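Local coordinates for Serine/threonine-protein kinase Tel1 (Chaetomium thermophilum, PDB 6SKY) that phosphorylates serine and threonine residues of proteins using ATP and probably acts as a DNA damage sensor that activates checkpoint signalling, at residues L2839-W2850 and E2898-V2906. Numbering follows the deposited sequence.
Sequences LDSLRHDTLYQW and EADRAIEVV. Unlike the reference sequence in segment 2839-2850: Leu2847 (reference Phe). Residues 2848, 2849, 2850 of segment 2839-2850 come from a tag, linker or insertion.
Trp2850 lays one face of its indole on the first turn of helix 2898-2908: Ala2899 CA sits 3.9 Å from the centroid of the six-membered ring, 13° off the ring normal, a CH-pi contact. Ala2902 CB meets Trp2850 CZ3 obliquely at 3.6 Å. Tyr2848 touches the opposite indole face, and Phe2784 also meets the ring. Trp2850 and Tyr2848 belong to an insertion, so this packing is a feature of the deposited chain. With an alanine here, Ala2899 and Ala2902 would probably lose their aromatic cover and a gap open beside Tyr2848.

Farther along, Leu2839 CD1 and Val2906 CG1 meet tip to tip at 3.6 Å. On one flank of the apolar contacts, Arg2843 NH2 forms a salt bridge with Asp2900 OD1, in the guanidinium plane, the carboxylate turned 76° from it. Ile2903 CD1 rests over one guanidinium face, 3.6 Å from Arg2843 NH1. Arg2843, bent at chi3 (-62°), also donates a salt-bridge hydrogen bond from NH1 to Asp2840 OD1 (3.1 Å). Loop residue Trp2850 thus largely bridges helix 2898-2908 to near-antiparallel helix 2832-2843 of the PI3/PI4-kinase region (segment axes 10.8 Å apart), Leu2839 and Arg2843 adding direct contacts, away from nucleotide and magnesium; one arginine probably balances part of two aspartates' charge.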
# COMPACT_ATOMS: atom_id res chain seq x y z
N LEU A 2839 23.89 -12.97 11.86
CA LEU A 2839 23.83 -13.50 13.22
C LEU A 2839 23.98 -15.02 13.24
O LEU A 2839 24.49 -15.58 14.22
CB LEU A 2839 22.53 -13.10 13.90
CG LEU A 2839 22.25 -11.60 14.03
CD1 LEU A 2839 21.04 -11.40 14.88
CD2 LEU A 2839 23.43 -10.88 14.62
N ASP A 2840 23.56 -15.70 12.18
CA ASP A 2840 23.78 -17.14 12.10
C ASP A 2840 25.26 -17.47 11.96
O ASP A 2840 25.75 -18.40 12.59
CB ASP A 2840 22.99 -17.73 10.94
CG ASP A 2840 21.54 -17.98 11.28
OD1 ASP A 2840 21.20 -17.90 12.48
OD2 ASP A 2840 20.75 -18.25 10.36
N SER A 2841 25.97 -16.72 11.12
CA SER A 2841 27.42 -16.87 11.09
C SER A 2841 28.02 -16.63 12.46
O SER A 2841 29.02 -17.26 12.82
CB SER A 2841 28.03 -15.90 10.09
OG SER A 2841 28.25 -14.64 10.69
N LEU A 2842 27.43 -15.73 13.23
CA LEU A 2842 27.87 -15.54 14.61
C LEU A 2842 27.55 -16.75 15.48
O LEU A 2842 28.22 -16.97 16.49
CB LEU A 2842 27.21 -14.30 15.19
CG LEU A 2842 27.93 -13.63 16.35
CD1 LEU A 2842 29.31 -13.36 15.87
CD2 LEU A 2842 27.23 -12.36 16.71
N ARG A 2843 26.52 -17.51 15.13
CA ARG A 2843 26.09 -18.63 15.97
C ARG A 2843 27.05 -19.81 15.91
O ARG A 2843 27.10 -20.60 16.85
CB ARG A 2843 24.70 -19.08 15.56
CG ARG A 2843 23.95 -19.84 16.62
CD ARG A 2843 22.96 -20.80 15.99
NE ARG A 2843 21.93 -20.12 15.22
CZ ARG A 2843 20.75 -19.76 15.71
NH1 ARG A 2843 19.86 -19.15 14.94
NH2 ARG A 2843 20.45 -20.00 16.98
N HIS A 2844 27.81 -19.94 14.82
CA HIS A 2844 28.80 -20.99 14.66
C HIS A 2844 30.19 -20.53 15.04
O HIS A 2844 31.18 -21.10 14.56
CB HIS A 2844 28.78 -21.51 13.22
CG HIS A 2844 27.42 -21.89 12.75
ND1 HIS A 2844 26.90 -21.44 11.56
CD2 HIS A 2844 26.48 -22.68 13.31
CE1 HIS A 2844 25.68 -21.94 11.41
NE2 HIS A 2844 25.40 -22.69 12.45
N ASP A 2845 30.29 -19.51 15.87
CA ASP A 2845 31.56 -19.04 16.40
C ASP A 2845 31.70 -19.59 17.81
O ASP A 2845 30.96 -19.20 18.71
CB ASP A 2845 31.62 -17.51 16.38
CG ASP A 2845 33.01 -16.99 16.50
OD1 ASP A 2845 33.94 -17.80 16.62
OD2 ASP A 2845 33.19 -15.75 16.48
N THR A 2846 32.65 -20.51 17.99
CA THR A 2846 32.77 -21.21 19.26
C THR A 2846 33.16 -20.26 20.40
O THR A 2846 32.81 -20.52 21.56
CB THR A 2846 33.82 -22.31 19.14
OG1 THR A 2846 33.69 -22.94 17.86
CG2 THR A 2846 33.61 -23.36 20.21
N LEU A 2847 33.85 -19.18 20.09
CA LEU A 2847 34.49 -18.35 21.08
C LEU A 2847 33.71 -17.10 21.44
O LEU A 2847 34.18 -16.31 22.26
CB LEU A 2847 35.88 -17.94 20.59
CG LEU A 2847 36.88 -19.08 20.41
CD1 LEU A 2847 38.12 -18.60 19.70
CD2 LEU A 2847 37.24 -19.63 21.76
N TYR A 2848 32.53 -16.90 20.86
CA TYR A 2848 31.71 -15.75 21.19
C TYR A 2848 30.80 -16.10 22.36
O TYR A 2848 30.10 -17.11 22.31
CB TYR A 2848 30.89 -15.29 19.99
CG TYR A 2848 30.13 -14.02 20.25
CD1 TYR A 2848 30.80 -12.81 20.33
CD2 TYR A 2848 28.77 -14.02 20.43
CE1 TYR A 2848 30.12 -11.66 20.58
CE2 TYR A 2848 28.09 -12.87 20.68
CZ TYR A 2848 28.77 -11.69 20.76
OH TYR A 2848 28.09 -10.53 21.01
N GLN A 2849 30.82 -15.28 23.40
CA GLN A 2849 30.02 -15.51 24.59
C GLN A 2849 28.70 -14.76 24.49
O GLN A 2849 28.70 -13.56 24.19
CB GLN A 2849 30.76 -15.07 25.85
CG GLN A 2849 32.24 -15.38 25.86
CD GLN A 2849 32.53 -16.86 25.97
OE1 GLN A 2849 33.58 -17.33 25.52
NE2 GLN A 2849 31.62 -17.60 26.58
N TRP A 2850 27.60 -15.45 24.74
CA TRP A 2850 26.28 -14.84 24.63
C TRP A 2850 25.74 -14.35 25.95
O TRP A 2850 24.60 -13.89 26.01
CB TRP A 2850 25.31 -15.83 24.01
CG TRP A 2850 25.59 -16.08 22.60
CD1 TRP A 2850 26.44 -17.00 22.09
CD2 TRP A 2850 25.04 -15.38 21.49
NE1 TRP A 2850 26.45 -16.94 20.73
CE2 TRP A 2850 25.59 -15.95 20.33
CE3 TRP A 2850 24.13 -14.34 21.36
CZ2 TRP A 2850 25.26 -15.50 19.06
CZ3 TRP A 2850 23.80 -13.91 20.10
CH2 TRP A 2850 24.36 -14.48 18.97
N GLU A 2898 21.13 -19.61 24.49
CA GLU A 2898 21.32 -18.17 24.57
C GLU A 2898 21.40 -17.53 23.19
O GLU A 2898 20.82 -16.47 22.95
CB GLU A 2898 22.58 -17.86 25.38
CG GLU A 2898 22.36 -17.96 26.87
CD GLU A 2898 23.66 -17.94 27.64
OE1 GLU A 2898 24.68 -18.41 27.10
OE2 GLU A 2898 23.66 -17.45 28.79
N ALA A 2899 22.11 -18.17 22.27
CA ALA A 2899 22.11 -17.69 20.89
C ALA A 2899 20.70 -17.65 20.33
O ALA A 2899 20.32 -16.69 19.66
CB ALA A 2899 23.00 -18.58 20.03
N ASP A 2900 19.90 -18.68 20.61
CA ASP A 2900 18.55 -18.74 20.06
C ASP A 2900 17.67 -17.64 20.63
O ASP A 2900 16.93 -16.99 19.89
CB ASP A 2900 17.93 -20.10 20.33
CG ASP A 2900 18.73 -21.22 19.73
OD1 ASP A 2900 19.85 -20.94 19.25
OD2 ASP A 2900 18.26 -22.37 19.74
N ARG A 2901 17.73 -17.42 21.95
CA ARG A 2901 16.94 -16.36 22.55
C ARG A 2901 17.34 -15.00 22.00
O ARG A 2901 16.47 -14.19 21.64
CB ARG A 2901 17.11 -16.38 24.06
CG ARG A 2901 16.52 -17.59 24.72
CD ARG A 2901 16.82 -17.59 26.20
NE ARG A 2901 16.33 -18.80 26.84
CZ ARG A 2901 16.61 -19.15 28.09
NH1 ARG A 2901 16.12 -20.26 28.61
NH2 ARG A 2901 17.40 -18.37 28.83
N ALA A 2902 18.64 -14.73 21.91
CA ALA A 2902 19.09 -13.43 21.42
C ALA A 2902 18.68 -13.21 19.97
O ALA A 2902 18.20 -12.13 19.62
CB ALA A 2902 20.60 -13.32 21.57
N ILE A 2903 18.86 -14.22 19.12
CA ILE A 2903 18.53 -14.05 17.72
C ILE A 2903 17.02 -13.98 17.52
O ILE A 2903 16.54 -13.32 16.60
CB ILE A 2903 19.17 -15.18 16.90
CG1 ILE A 2903 20.69 -15.11 17.05
CG2 ILE A 2903 18.82 -15.08 15.45
CD1 ILE A 2903 21.42 -16.17 16.31
N GLU A 2904 16.25 -14.58 18.42
CA GLU A 2904 14.80 -14.47 18.33
C GLU A 2904 14.32 -13.09 18.73
O GLU A 2904 13.40 -12.53 18.11
CB GLU A 2904 14.16 -15.54 19.21
CG GLU A 2904 12.67 -15.67 19.09
CD GLU A 2904 12.11 -16.72 20.02
OE1 GLU A 2904 12.90 -17.34 20.77
OE2 GLU A 2904 10.88 -16.94 20.02
N VAL A 2905 14.94 -12.50 19.76
CA VAL A 2905 14.64 -11.12 20.11
C VAL A 2905 14.97 -10.18 18.96
O VAL A 2905 14.18 -9.30 18.60
CB VAL A 2905 15.40 -10.72 21.39
CG1 VAL A 2905 15.23 -9.26 21.65
CG2 VAL A 2905 14.89 -11.51 22.55
N VAL A 2906 16.14 -10.36 18.35
CA VAL A 2906 16.51 -9.54 17.20
C VAL A 2906 15.50 -9.72 16.07
O VAL A 2906 15.13 -8.77 15.40
CB VAL A 2906 17.93 -9.88 16.73
CG1 VAL A 2906 18.20 -9.24 15.39
CG2 VAL A 2906 18.94 -9.41 17.73